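Local coordinates for prophenoloxidase b (Marsupenaeus japonicus, PDB 3WKY), which is the precursor of a hemolymph phenoloxidase, a type 3 copper protein that, once activated, probably hydroxylates monophenols and oxidises o-diphenols at a dicopper centre, at residues 257-262 against 387-392; 269-274 against 378-383; 321-326 against 405-410. All coordinates share one frame; numbering follows the deposited sequence.

How the interactions relate
Interactions 1 and 2 form one continuous buried patch, whereas interaction 3 lies apart. The centres of the first two are about 9 Å from each other, and a salt bridge joins them: Arg274 NH1 of interaction 2 meets Asp390 OD2 of interaction 1 at 2.8 Å. Along the chain, interaction 2 is nested within the loop that interaction 1 closes. Both flank the active site: the side chains of Asp390 and Ala383 lie about 10 Å and 9 Å from the Cu2-O2 cluster. Interaction 3 has its centre about 32 Å from that of interaction 1, yet the two share helix 391-409, interaction 1 at its start and interaction 3 at its C-terminal end.

Interaction 1 of 3, residues 257-262 against 387-392; sequences DGYFPH and AVRDPV
Chi1 of 179° sets Tyr259 CG anti to the backbone N; the ring beyond it passes Asp390 and Pro391, and its OH meets the side chain of Arg389, whose chi3 (61°) bends the chain at NE. The phenol and the arginine cross at about a right angle. Arg389 NE gives Tyr259 OH a weak hydrogen bond of 3.0 Å, and NH2 gives Pro261 O another weak one of 2.9 Å, so the guanidinium spans two residues of the loop. The stronger polar partner of Tyr259 OH is Glu191 OE2, to which it is hydrogen-bonded. One face of the ring receives the backbone: Asp390 CA makes a CH-pi contact 4.0 Å from the ring centroid, and Arg389 O sits over the rim on the same face. Pro391 CD packs 3.7 Å from Tyr259 CD1. Within the copper-containing domain of the hemocyanin family, the loop packs against the start of helix 391-409, which carries Phe393 and His397 of the cluster pocket. Asp390 is the N-cap: its OD1 takes the N-H of Val392 at 2.9 Å, met from above the carboxylate plane. Its OD2 pairs with Arg274 and also accepts from a water, 3.1 Å away, that donates to Tyr259 O as well.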
ATOM      1  N   ASP A 257       8.077  -7.451  16.211  1.00 14.12           N
ATOM      2  CA  ASP A 257       9.251  -8.048  16.845  1.00 13.08           C
ATOM      3  C   ASP A 257       9.266  -9.562  16.743  1.00 15.55           C
ATOM      4  O   ASP A 257       8.395 -10.244  17.302  1.00 13.65           O
ATOM      5  CB  ASP A 257       9.331  -7.630  18.313  1.00 16.69           C
ATOM      6  CG  ASP A 257       9.400  -6.135  18.472  1.00 26.22           C
ATOM      7  OD1 ASP A 257      10.226  -5.508  17.772  1.00 25.66           O
ATOM      8  OD2 ASP A 257       8.609  -5.588  19.265  1.00 24.18           O
ATOM      9  N   GLY A 258      10.263 -10.081  16.027  1.00 13.31           N
ATOM     10  CA  GLY A 258      10.436 -11.513  15.919  1.00 11.85           C
ATOM     11  C   GLY A 258      11.128 -12.034  17.171  1.00 17.44           C
ATOM     12  O   GLY A 258      11.324 -11.294  18.147  1.00 15.83           O
ATOM     13  N   TYR A 259      11.496 -13.309  17.146  1.00 13.99           N
ATOM     14  CA  TYR A 259      12.182 -13.918  18.282  1.00 14.15           C
ATOM     15  C   TYR A 259      12.932 -15.151  17.799  1.00 15.49           C
ATOM     16  O   TYR A 259      12.382 -15.989  17.088  1.00 14.38           O
ATOM     17  CB  TYR A 259      11.187 -14.261  19.405  1.00 14.20           C
ATOM     18  CG  TYR A 259      11.864 -14.913  20.597  1.00 15.46           C
ATOM     19  CD1 TYR A 259      12.857 -14.242  21.306  1.00 15.98           C
ATOM     20  CD2 TYR A 259      11.537 -16.216  20.986  1.00 16.62           C
ATOM     21  CE1 TYR A 259      13.509 -14.840  22.378  1.00 17.75           C
ATOM     22  CE2 TYR A 259      12.176 -16.817  22.069  1.00 13.44           C
ATOM     23  CZ  TYR A 259      13.166 -16.130  22.749  1.00 17.69           C
ATOM     24  OH  TYR A 259      13.818 -16.724  23.815  1.00 18.13           O
ATOM     25  N   PHE A 260      14.206 -15.223  18.157  1.00 15.27           N
ATOM     26  CA  PHE A 260      15.043 -16.363  17.830  1.00 16.36           C
ATOM     27  C   PHE A 260      15.437 -17.024  19.161  1.00 13.54           C
ATOM     28  O   PHE A 260      16.290 -16.516  19.886  1.00 18.61           O
ATOM     29  CB  PHE A 260      16.279 -15.887  17.063  1.00 16.69           C
ATOM     30  CG  PHE A 260      15.973 -15.382  15.659  1.00 15.63           C
ATOM     31  CD1 PHE A 260      15.287 -14.182  15.456  1.00 16.02           C
ATOM     32  CD2 PHE A 260      16.377 -16.114  14.550  1.00 17.14           C
ATOM     33  CE1 PHE A 260      15.005 -13.732  14.153  1.00 16.27           C
ATOM     34  CE2 PHE A 260      16.102 -15.676  13.253  1.00 16.58           C
ATOM     35  CZ  PHE A 260      15.423 -14.492  13.050  1.00 16.95           C
ATOM     36  N   PRO A 261      14.799 -18.149  19.489  1.00 15.02           N
ATOM     37  CA  PRO A 261      14.935 -18.728  20.838  1.00 18.78           C
ATOM     38  C   PRO A 261      16.319 -19.304  21.175  1.00 16.34           C
ATOM     39  O   PRO A 261      16.682 -19.366  22.359  1.00 17.12           O
ATOM     40  CB  PRO A 261      13.872 -19.843  20.849  1.00 14.76           C
ATOM     41  CG  PRO A 261      13.668 -20.194  19.394  1.00 18.15           C
ATOM     42  CD  PRO A 261      13.807 -18.866  18.665  1.00 15.41           C
ATOM     43  N   HIS A 262      17.073 -19.712  20.159  1.00 16.53           N
ATOM     44  CA  HIS A 262      18.360 -20.386  20.367  1.00 20.74           C
ATOM     45  C   HIS A 262      18.224 -21.619  21.268  1.00 20.79           C
ATOM     46  O   HIS A 262      18.998 -21.800  22.207  1.00 21.69           O
ATOM     47  CB  HIS A 262      19.405 -19.404  20.915  1.00 20.98           C
ATOM     48  CG  HIS A 262      19.765 -18.314  19.949  1.00 27.90           C
ATOM     49  ND1 HIS A 262      19.071 -17.125  19.873  1.00 35.11           N
ATOM     50  CD2 HIS A 262      20.731 -18.245  19.004  1.00 34.05           C
ATOM     51  CE1 HIS A 262      19.603 -16.367  18.929  1.00 22.77           C
ATOM     52  NE2 HIS A 262      20.615 -17.019  18.392  1.00 34.00           N
ATOM     53  N   ALA A 387       6.811 -20.835  25.853  1.00 16.33           N
ATOM     54  CA  ALA A 387       6.113 -19.716  25.197  1.00 15.63           C
ATOM     55  C   ALA A 387       6.393 -18.353  25.821  1.00 16.11           C
ATOM     56  O   ALA A 387       6.500 -17.350  25.111  1.00 15.08           O
ATOM     57  CB  ALA A 387       4.607 -19.972  25.126  1.00 17.02           C
ATOM     58  N   VAL A 388       6.535 -18.311  27.148  1.00 14.38           N
ATOM     59  CA  VAL A 388       6.780 -17.045  27.854  1.00 14.78           C
ATOM     60  C   VAL A 388       8.080 -16.342  27.406  1.00 14.68           C
ATOM     61  O   VAL A 388       8.187 -15.116  27.482  1.00 14.53           O
ATOM     62  CB  VAL A 388       6.735 -17.270  29.387  1.00 14.41           C
ATOM     63  CG1 VAL A 388       7.153 -16.013  30.171  1.00 16.67           C
ATOM     64  CG2 VAL A 388       5.325 -17.694  29.794  1.00 14.36           C
ATOM     65  N   ARG A 389       9.047 -17.107  26.906  1.00 13.55           N
ATOM     66  CA  ARG A 389      10.293 -16.544  26.374  1.00 15.34           C
ATOM     67  C   ARG A 389      10.069 -15.498  25.276  1.00 13.99           C
ATOM     68  O   ARG A 389      10.836 -14.542  25.158  1.00 15.29           O
ATOM     69  CB  ARG A 389      11.182 -17.654  25.781  1.00 15.67           C
ATOM     70  CG  ARG A 389      11.688 -18.701  26.797  1.00 15.43           C
ATOM     71  CD  ARG A 389      12.470 -19.814  26.080  1.00 15.96           C
ATOM     72  NE  ARG A 389      13.653 -19.322  25.368  1.00 18.50           N
ATOM     73  CZ  ARG A 389      14.893 -19.331  25.863  1.00 24.02           C
ATOM     74  NH1 ARG A 389      15.129 -19.781  27.093  1.00 19.93           N
ATOM     75  NH2 ARG A 389      15.900 -18.880  25.128  1.00 20.03           N
ATOM     76  N   ASP A 390       9.037 -15.704  24.462  1.00 14.46           N
ATOM     77  CA  ASP A 390       8.835 -14.915  23.235  1.00 17.63           C
ATOM     78  C   ASP A 390       8.148 -13.602  23.582  1.00 14.30           C
ATOM     79  O   ASP A 390       7.118 -13.610  24.254  1.00 13.59           O
ATOM     80  CB  ASP A 390       7.960 -15.733  22.268  1.00 13.76           C
ATOM     81  CG  ASP A 390       7.975 -15.207  20.838  1.00 15.51           C
ATOM     82  OD1 ASP A 390       7.991 -13.971  20.634  1.00 14.46           O
ATOM     83  OD2 ASP A 390       7.928 -16.045  19.902  1.00 16.31           O
ATOM     84  N   PRO A 391       8.712 -12.453  23.143  1.00 14.09           N
ATOM     85  CA  PRO A 391       8.001 -11.195  23.427  1.00 15.17           C
ATOM     86  C   PRO A 391       6.551 -11.197  22.935  1.00 13.66           C
ATOM     87  O   PRO A 391       5.697 -10.533  23.534  1.00 13.57           O
ATOM     88  CB  PRO A 391       8.835 -10.128  22.692  1.00 15.10           C
ATOM     89  CG  PRO A 391       9.676 -10.930  21.664  1.00 16.97           C
ATOM     90  CD  PRO A 391       9.964 -12.226  22.392  1.00 15.74           C
ATOM     91  N   VAL A 392       6.264 -11.937  21.866  1.00 11.42           N
ATOM     92  CA  VAL A 392       4.898 -11.949  21.361  1.00 13.41           C
ATOM     93  C   VAL A 392       3.933 -12.655  22.314  1.00 15.18           C
ATOM     94  O   VAL A 392       2.723 -12.446  22.233  1.00 13.15           O
ATOM     95  CB  VAL A 392       4.793 -12.534  19.932  1.00 12.35           C
ATOM     96  CG1 VAL A 392       4.667 -14.072  19.963  1.00 13.15           C
ATOM     97  CG2 VAL A 392       3.599 -11.928  19.213  1.00 12.13           C
TER
HETATM   98  O   HOH W   1       9.853 -17.242  17.816  1.00 20.60           O

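Interaction 2 of 3, residues 269-274 against 378-383; sequences QEWSSR and SGVMGA
Gly379 O, which approaches the edge of the Trp271 ring near its plane, 3.7 Å from CZ3, is gripped by two donors of its own segment. Ser378 OG donates from 2.9 Å, in the carbonyl plane and on a lone pair, and Gly382 N donates from three residues on. That second bond and the one from Ala383 N to Val380 O define a short 3-10 turn, 380-382, in the copper-containing domain of the hemocyanin family. The loop 269-274, which has no regular secondary structure, runs against this turn.

Backbone contacts set the alignment, with Ser272 and Gly379 nearest each other across the contact. Ser272 N donates to Ser378 O over 3.3 Å from well above the carbonyl plane (48° out of it). The carbonyl oxygen of the same residue, Ser272 O, faces Gly379, whose CA comes to 3.5 Å in a CA-H...O contact. A water bridges the segments further along: it donates to Ser272 O and accepts from Val380 N at 2.9 Å. The Ser272 hydroxyl turns instead to Thr377 O.

Trp271 supplies the apolar part. Its CG is anti to the carbonyl carbon (chi1 -70°), and from there the six-membered portion of the indole reaches the turn. Val380 CG1 lies over one face, offset toward the rim, with the two side chains crossing at about a right angle.

Next to this packing, Met381 O accepts a hydrogen bond from ND1 of His361, a residue of the cluster pocket, consistent with a second-shell role for the turn. At the far end of the indole, Ala383 CB touches Trp271 CH2 at 3.6 Å.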
ATOM      1  N   GLN A 269      16.370 -31.444  17.532  1.00 30.48           N
ATOM      2  CA  GLN A 269      15.467 -30.589  16.776  1.00 37.19           C
ATOM      3  C   GLN A 269      15.506 -29.136  17.264  1.00 31.69           C
ATOM      4  O   GLN A 269      14.964 -28.831  18.329  1.00 31.56           O
ATOM      5  CB  GLN A 269      14.050 -31.139  16.905  1.00 37.69           C
ATOM      6  CG  GLN A 269      13.870 -32.517  16.302  1.00 50.84           C
ATOM      7  CD  GLN A 269      13.104 -32.473  14.990  1.00 67.68           C
ATOM      8  OE1 GLN A 269      11.884 -32.283  14.979  1.00 62.25           O
ATOM      9  NE2 GLN A 269      13.818 -32.639  13.877  1.00 56.28           N
ATOM     10  N   GLU A 270      16.138 -28.251  16.488  1.00 26.57           N
ATOM     11  CA  GLU A 270      16.193 -26.828  16.837  1.00 37.40           C
ATOM     12  C   GLU A 270      14.833 -26.153  16.650  1.00 25.41           C
ATOM     13  O   GLU A 270      14.206 -26.325  15.606  1.00 24.51           O
ATOM     14  CB  GLU A 270      17.244 -26.104  15.993  1.00 31.34           C
ATOM     15  CG  GLU A 270      17.200 -24.587  16.177  1.00 24.30           C
ATOM     16  CD  GLU A 270      18.413 -23.860  15.627  1.00 48.42           C
ATOM     17  OE1 GLU A 270      18.223 -22.919  14.819  1.00 43.90           O
ATOM     18  OE2 GLU A 270      19.550 -24.206  16.020  1.00 46.80           O
ATOM     19  N   TRP A 271      14.379 -25.397  17.654  1.00 19.96           N
ATOM     20  CA  TRP A 271      13.090 -24.730  17.581  1.00 15.70           C
ATOM     21  C   TRP A 271      13.119 -23.688  16.468  1.00 17.18           C
ATOM     22  O   TRP A 271      14.109 -22.967  16.293  1.00 18.56           O
ATOM     23  CB  TRP A 271      12.753 -24.022  18.905  1.00 16.47           C
ATOM     24  CG  TRP A 271      12.456 -24.970  20.048  1.00 18.37           C
ATOM     25  CD1 TRP A 271      13.366 -25.650  20.811  1.00 20.92           C
ATOM     26  CD2 TRP A 271      11.157 -25.332  20.551  1.00 14.89           C
ATOM     27  NE1 TRP A 271      12.713 -26.422  21.746  1.00 19.47           N
ATOM     28  CE2 TRP A 271      11.362 -26.239  21.616  1.00 19.24           C
ATOM     29  CE3 TRP A 271       9.847 -24.971  20.210  1.00 15.62           C
ATOM     30  CZ2 TRP A 271      10.300 -26.797  22.335  1.00 21.42           C
ATOM     31  CZ3 TRP A 271       8.798 -25.533  20.915  1.00 19.72           C
ATOM     32  CH2 TRP A 271       9.031 -26.438  21.971  1.00 21.93           C
ATOM     33  N   SER A 272      12.011 -23.586  15.747  1.00 18.41           N
ATOM     34  CA  SER A 272      11.871 -22.569  14.714  1.00 17.56           C
ATOM     35  C   SER A 272      11.913 -21.177  15.326  1.00 15.98           C
ATOM     36  O   SER A 272      11.553 -20.981  16.491  1.00 17.69           O
ATOM     37  CB  SER A 272      10.564 -22.774  13.956  1.00 18.07           C
ATOM     38  OG  SER A 272      10.639 -23.980  13.208  1.00 22.57           O
ATOM     39  N   SER A 273      12.371 -20.216  14.533  1.00 15.28           N
ATOM     40  CA  SER A 273      12.415 -18.821  14.952  1.00 13.91           C
ATOM     41  C   SER A 273      11.344 -18.049  14.184  1.00 15.05           C
ATOM     42  O   SER A 273      10.656 -18.605  13.324  1.00 16.48           O
ATOM     43  CB  SER A 273      13.788 -18.232  14.639  1.00 17.78           C
ATOM     44  OG  SER A 273      14.821 -18.925  15.327  1.00 19.16           O
ATOM     45  N   ARG A 274      11.217 -16.765  14.479  1.00 16.25           N
ATOM     46  CA  ARG A 274      10.284 -15.924  13.751  1.00 14.02           C
ATOM     47  C   ARG A 274      10.981 -14.613  13.454  1.00 12.91           C
ATOM     48  O   ARG A 274      11.399 -13.918  14.370  1.00 14.17           O
ATOM     49  CB  ARG A 274       9.019 -15.645  14.574  1.00 15.05           C
ATOM     50  CG  ARG A 274       7.960 -14.840  13.783  1.00 14.38           C
ATOM     51  CD  ARG A 274       6.750 -14.460  14.646  1.00 11.49           C
ATOM     52  NE  ARG A 274       7.144 -13.557  15.735  1.00 13.16           N
ATOM     53  CZ  ARG A 274       7.330 -13.915  17.006  1.00 16.64           C
ATOM     54  NH1 ARG A 274       7.140 -15.172  17.396  1.00 13.55           N
ATOM     55  NH2 ARG A 274       7.708 -13.001  17.896  1.00 15.24           N
ATOM     56  N   SER A 378       7.843 -26.223  15.093  1.00 34.51           N
ATOM     57  CA  SER A 378       7.072 -25.086  15.599  1.00 33.14           C
ATOM     58  C   SER A 378       7.978 -24.121  16.367  1.00 24.83           C
ATOM     59  O   SER A 378       9.073 -24.492  16.804  1.00 22.63           O
ATOM     60  CB  SER A 378       5.943 -25.571  16.503  1.00 42.63           C
ATOM     61  OG  SER A 378       5.410 -24.512  17.291  1.00 39.95           O
ATOM     62  N   GLY A 379       7.539 -22.873  16.513  1.00 15.51           N
ATOM     63  CA  GLY A 379       8.265 -21.923  17.343  1.00 13.81           C
ATOM     64  C   GLY A 379       7.862 -22.119  18.800  1.00 15.71           C
ATOM     65  O   GLY A 379       6.962 -22.916  19.085  1.00 16.68           O
ATOM     66  N   VAL A 380       8.518 -21.405  19.715  1.00 14.06           N
ATOM     67  CA  VAL A 380       8.295 -21.606  21.154  1.00 17.09           C
ATOM     68  C   VAL A 380       6.892 -21.264  21.662  1.00 18.04           C
ATOM     69  O   VAL A 380       6.490 -21.729  22.737  1.00 15.68           O
ATOM     70  CB  VAL A 380       9.353 -20.884  22.021  1.00 16.01           C
ATOM     71  CG1 VAL A 380      10.744 -21.451  21.742  1.00 17.99           C
ATOM     72  CG2 VAL A 380       9.324 -19.353  21.799  1.00 12.37           C
ATOM     73  N   MET A 381       6.132 -20.473  20.908  1.00 13.85           N
ATOM     74  CA  MET A 381       4.750 -20.166  21.314  1.00 15.16           C
ATOM     75  C   MET A 381       3.866 -21.411  21.327  1.00 14.56           C
ATOM     76  O   MET A 381       2.792 -21.401  21.925  1.00 17.20           O
ATOM     77  CB  MET A 381       4.121 -19.100  20.407  1.00 15.48           C
ATOM     78  CG  MET A 381       4.521 -17.687  20.789  1.00 11.92           C
ATOM     79  SD  MET A 381       3.805 -17.171  22.380  1.00 15.60           S
ATOM     80  CE  MET A 381       2.111 -16.837  21.909  1.00 15.94           C
ATOM     81  N   GLY A 382       4.328 -22.477  20.673  1.00 14.99           N
ATOM     82  CA  GLY A 382       3.576 -23.722  20.616  1.00 16.88           C
ATOM     83  C   GLY A 382       3.666 -24.617  21.862  1.00 18.89           C
ATOM     84  O   GLY A 382       2.996 -25.648  21.918  1.00 19.26           O
ATOM     85  N   ALA A 383       4.466 -24.236  22.858  1.00 17.93           N
ATOM     86  CA  ALA A 383       4.684 -25.115  24.024  1.00 18.39           C
ATOM     87  C   ALA A 383       4.632 -24.335  25.326  1.00 17.14           C
ATOM     88  O   ALA A 383       5.190 -23.245  25.403  1.00 16.04           O
ATOM     89  CB  ALA A 383       6.026 -25.818  23.897  1.00 18.65           C
TER
HETATM   90  O   HOH W   2      10.342 -19.572  18.479  1.00 16.01           O

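Interaction 3 of 3, residues 321-326 against 405-410; sequences VRLTDN and HRYKLT
Asp325 leaves its backbone with CB 4.0 Å from Tyr407 OH, the first atom of a side chain that ends between a phenol and an ammonium group. The contact packs the loop following the two-stranded antiparallel hairpin 312-314/320-322 against the C-terminal end of helix 391-409 of the copper-containing domain. From CB, a chi1 of -77° sets CG anti to the carbonyl carbon, and CG comes to lie in the plane of the Tyr407 ring, at its edge. The two side chains meet tip to tip, with carboxylate and ring planes 60° apart.

The carboxylate oxygens then divide the work. OD1 accepts the Tyr407 hydroxyl at 2.7 Å, met from far above the carboxylate plane (69° out of it), and it accepts from Ile335 N as well, near the start of helix 334-343. OD2 takes Lys408 NZ at 2.8 Å, nearly along its C-O axis, in a salt bridge. Two donors on OD1 and a cation on OD2 would be expected to favour the ionised acid. Lys408 NZ also forms a salt bridge with Glu637 OE2, its strongest polar partner, so the lysine links this loop to the segment around Glu637.

Thr324 OG1 accepts from Asn326 N at 3.0 Å, an ST turn that encloses Asp325. Gln411 in turn takes the Asp325 N-H. On the opposite side of the phenol from CE2, which lies 3.4 Å from Asp325 OD1, the apolar contact is made by Leu323, whose CB rests 3.8 Å from Tyr407 CE1.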
ATOM      1  N   VAL A 321     -27.207 -17.745  28.329  1.00 20.16           N
ATOM      2  CA  VAL A 321     -26.583 -17.835  29.643  1.00 20.87           C
ATOM      3  C   VAL A 321     -26.146 -16.443  30.075  1.00 22.96           C
ATOM      4  O   VAL A 321     -25.301 -15.825  29.421  1.00 20.28           O
ATOM      5  CB  VAL A 321     -25.337 -18.750  29.630  1.00 23.26           C
ATOM      6  CG1 VAL A 321     -24.870 -19.009  31.061  1.00 25.81           C
ATOM      7  CG2 VAL A 321     -25.640 -20.063  28.928  1.00 34.92           C
ATOM      8  N   ARG A 322     -26.718 -15.938  31.167  1.00 18.55           N
ATOM      9  CA  ARG A 322     -26.357 -14.619  31.659  1.00 19.98           C
ATOM     10  C   ARG A 322     -24.905 -14.556  32.128  1.00 18.79           C
ATOM     11  O   ARG A 322     -24.405 -15.500  32.746  1.00 19.90           O
ATOM     12  CB  ARG A 322     -27.278 -14.222  32.821  1.00 24.56           C
ATOM     13  CG  ARG A 322     -26.860 -12.970  33.540  1.00 25.92           C
ATOM     14  CD  ARG A 322     -27.914 -12.514  34.556  1.00 27.06           C
ATOM     15  NE  ARG A 322     -27.800 -13.221  35.827  1.00 27.39           N
ATOM     16  CZ  ARG A 322     -28.330 -12.776  36.964  1.00 31.77           C
ATOM     17  NH1 ARG A 322     -29.004 -11.633  36.977  1.00 26.17           N
ATOM     18  NH2 ARG A 322     -28.177 -13.466  38.082  1.00 31.11           N
ATOM     19  N   LEU A 323     -24.236 -13.441  31.828  1.00 16.33           N
ATOM     20  CA  LEU A 323     -22.893 -13.160  32.320  1.00 15.11           C
ATOM     21  C   LEU A 323     -22.972 -12.151  33.455  1.00 16.23           C
ATOM     22  O   LEU A 323     -23.406 -11.014  33.258  1.00 18.56           O
ATOM     23  CB  LEU A 323     -22.019 -12.556  31.205  1.00 15.45           C
ATOM     24  CG  LEU A 323     -21.741 -13.442  29.998  1.00 14.37           C
ATOM     25  CD1 LEU A 323     -20.926 -12.632  28.962  1.00 16.72           C
ATOM     26  CD2 LEU A 323     -20.974 -14.696  30.416  1.00 14.77           C
ATOM     27  N   THR A 324     -22.552 -12.549  34.651  1.00 16.02           N
ATOM     28  CA  THR A 324     -22.530 -11.596  35.765  1.00 15.27           C
ATOM     29  C   THR A 324     -21.478 -11.985  36.792  1.00 16.29           C
ATOM     30  O   THR A 324     -21.281 -13.175  37.051  1.00 17.03           O
ATOM     31  CB  THR A 324     -23.931 -11.484  36.448  1.00 21.20           C
ATOM     32  OG1 THR A 324     -23.876 -10.512  37.496  1.00 19.38           O
ATOM     33  CG2 THR A 324     -24.374 -12.828  37.036  1.00 20.96           C
ATOM     34  N   ASP A 325     -20.788 -10.995  37.360  1.00 15.82           N
ATOM     35  CA  ASP A 325     -19.869 -11.268  38.456  1.00 20.41           C
ATOM     36  C   ASP A 325     -20.546 -10.976  39.804  1.00 16.89           C
ATOM     37  O   ASP A 325     -19.882 -10.947  40.841  1.00 18.46           O
ATOM     38  CB  ASP A 325     -18.565 -10.472  38.324  1.00 15.33           C
ATOM     39  CG  ASP A 325     -17.601 -11.069  37.285  1.00 14.72           C
ATOM     40  OD1 ASP A 325     -17.998 -12.006  36.556  1.00 16.65           O
ATOM     41  OD2 ASP A 325     -16.448 -10.596  37.200  1.00 17.24           O
ATOM     42  N   ASN A 326     -21.859 -10.744  39.752  1.00 17.15           N
ATOM     43  CA  ASN A 326     -22.727 -10.715  40.945  1.00 21.02           C
ATOM     44  C   ASN A 326     -23.700 -11.902  40.842  1.00 18.34           C
ATOM     45  O   ASN A 326     -24.906 -11.701  40.700  1.00 23.93           O
ATOM     46  CB  ASN A 326     -23.590  -9.439  40.980  1.00 20.88           C
ATOM     47  CG  ASN A 326     -22.810  -8.160  41.309  1.00 18.00           C
ATOM     48  OD1 ASN A 326     -21.772  -8.176  41.970  1.00 22.56           O
ATOM     49  ND2 ASN A 326     -23.354  -7.026  40.867  1.00 19.21           N
ATOM     50  N   HIS A 405     -10.843  -7.608  30.370  1.00 13.84           N
ATOM     51  CA  HIS A 405     -11.120  -6.270  30.924  1.00 14.59           C
ATOM     52  C   HIS A 405     -12.357  -5.684  30.243  1.00 15.41           C
ATOM     53  O   HIS A 405     -13.161  -4.999  30.880  1.00 14.71           O
ATOM     54  CB  HIS A 405      -9.899  -5.349  30.744  1.00 14.03           C
ATOM     55  CG  HIS A 405     -10.110  -3.948  31.234  1.00 18.70           C
ATOM     56  ND1 HIS A 405     -10.309  -3.648  32.565  1.00 22.62           N
ATOM     57  CD2 HIS A 405     -10.140  -2.765  30.573  1.00 20.75           C
ATOM     58  CE1 HIS A 405     -10.459  -2.342  32.703  1.00 18.75           C
ATOM     59  NE2 HIS A 405     -10.352  -1.782  31.510  1.00 22.19           N
ATOM     60  N   ARG A 406     -12.520  -5.955  28.947  1.00 13.59           N
ATOM     61  CA  ARG A 406     -13.739  -5.549  28.250  1.00 15.21           C
ATOM     62  C   ARG A 406     -14.950  -6.100  28.988  1.00 17.15           C
ATOM     63  O   ARG A 406     -15.939  -5.389  29.214  1.00 16.37           O
ATOM     64  CB  ARG A 406     -13.756  -6.076  26.814  1.00 15.41           C
ATOM     65  CG  ARG A 406     -14.950  -5.583  25.980  1.00 16.85           C
ATOM     66  CD  ARG A 406     -15.032  -6.370  24.656  1.00 18.36           C
ATOM     67  NE  ARG A 406     -16.057  -5.842  23.751  1.00 21.78           N
ATOM     68  CZ  ARG A 406     -15.792  -5.125  22.658  1.00 26.48           C
ATOM     69  NH1 ARG A 406     -14.534  -4.841  22.320  1.00 20.43           N
ATOM     70  NH2 ARG A 406     -16.790  -4.693  21.899  1.00 22.60           N
ATOM     71  N   TYR A 407     -14.870  -7.371  29.369  1.00 16.25           N
ATOM     72  CA  TYR A 407     -15.959  -7.964  30.119  1.00 13.35           C
ATOM     73  C   TYR A 407     -16.074  -7.305  31.511  1.00 16.29           C
ATOM     74  O   TYR A 407     -17.178  -6.930  31.940  1.00 16.55           O
ATOM     75  CB  TYR A 407     -15.835  -9.494  30.229  1.00 13.28           C
ATOM     76  CG  TYR A 407     -16.756  -9.966  31.333  1.00 14.13           C
ATOM     77  CD1 TYR A 407     -18.129 -10.052  31.120  1.00 15.48           C
ATOM     78  CD2 TYR A 407     -16.270 -10.223  32.616  1.00 15.76           C
ATOM     79  CE1 TYR A 407     -18.995 -10.420  32.169  1.00 17.90           C
ATOM     80  CE2 TYR A 407     -17.121 -10.590  33.647  1.00 17.89           C
ATOM     81  CZ  TYR A 407     -18.477 -10.687  33.419  1.00 18.76           C
ATOM     82  OH  TYR A 407     -19.331 -11.047  34.455  1.00 18.47           O
ATOM     83  N   LYS A 408     -14.954  -7.155  32.216  1.00 16.68           N
ATOM     84  CA  LYS A 408     -15.034  -6.557  33.563  1.00 14.01           C
ATOM     85  C   LYS A 408     -15.716  -5.193  33.545  1.00 21.31           C
ATOM     86  O   LYS A 408     -16.496  -4.869  34.441  1.00 18.13           O
ATOM     87  CB  LYS A 408     -13.658  -6.446  34.227  1.00 13.97           C
ATOM     88  CG  LYS A 408     -13.028  -7.789  34.620  1.00 19.21           C
ATOM     89  CD  LYS A 408     -13.783  -8.438  35.793  1.00 16.29           C
ATOM     90  CE  LYS A 408     -13.031  -9.680  36.309  1.00 18.86           C
ATOM     91  NZ  LYS A 408     -13.698 -10.241  37.546  1.00 19.94           N
ATOM     92  N   LEU A 409     -15.432  -4.392  32.521  1.00 15.41           N
ATOM     93  CA  LEU A 409     -16.023  -3.056  32.434  1.00 17.61           C
ATOM     94  C   LEU A 409     -17.550  -3.066  32.277  1.00 19.99           C
ATOM     95  O   LEU A 409     -18.218  -2.063  32.568  1.00 18.03           O
ATOM     96  CB  LEU A 409     -15.366  -2.243  31.309  1.00 16.50           C
ATOM     97  CG  LEU A 409     -13.931  -1.776  31.567  1.00 15.42           C
ATOM     98  CD1 LEU A 409     -13.412  -0.958  30.383  1.00 30.19           C
ATOM     99  CD2 LEU A 409     -13.818  -0.980  32.883  1.00 24.19           C
ATOM    100  N   THR A 410     -18.114  -4.185  31.833  1.00 16.52           N
ATOM    101  CA  THR A 410     -19.572  -4.264  31.705  1.00 16.81           C
ATOM    102  C   THR A 410     -20.250  -4.457  33.062  1.00 18.29           C
ATOM    103  O   THR A 410     -21.469  -4.358  33.166  1.00 19.21           O
ATOM    104  CB  THR A 410     -20.039  -5.410  30.793  1.00 15.11           C
ATOM    105  OG1 THR A 410     -19.641  -6.669  31.354  1.00 18.19           O
ATOM    106  CG2 THR A 410     -19.455  -5.258  29.375  1.00 15.84           C
TER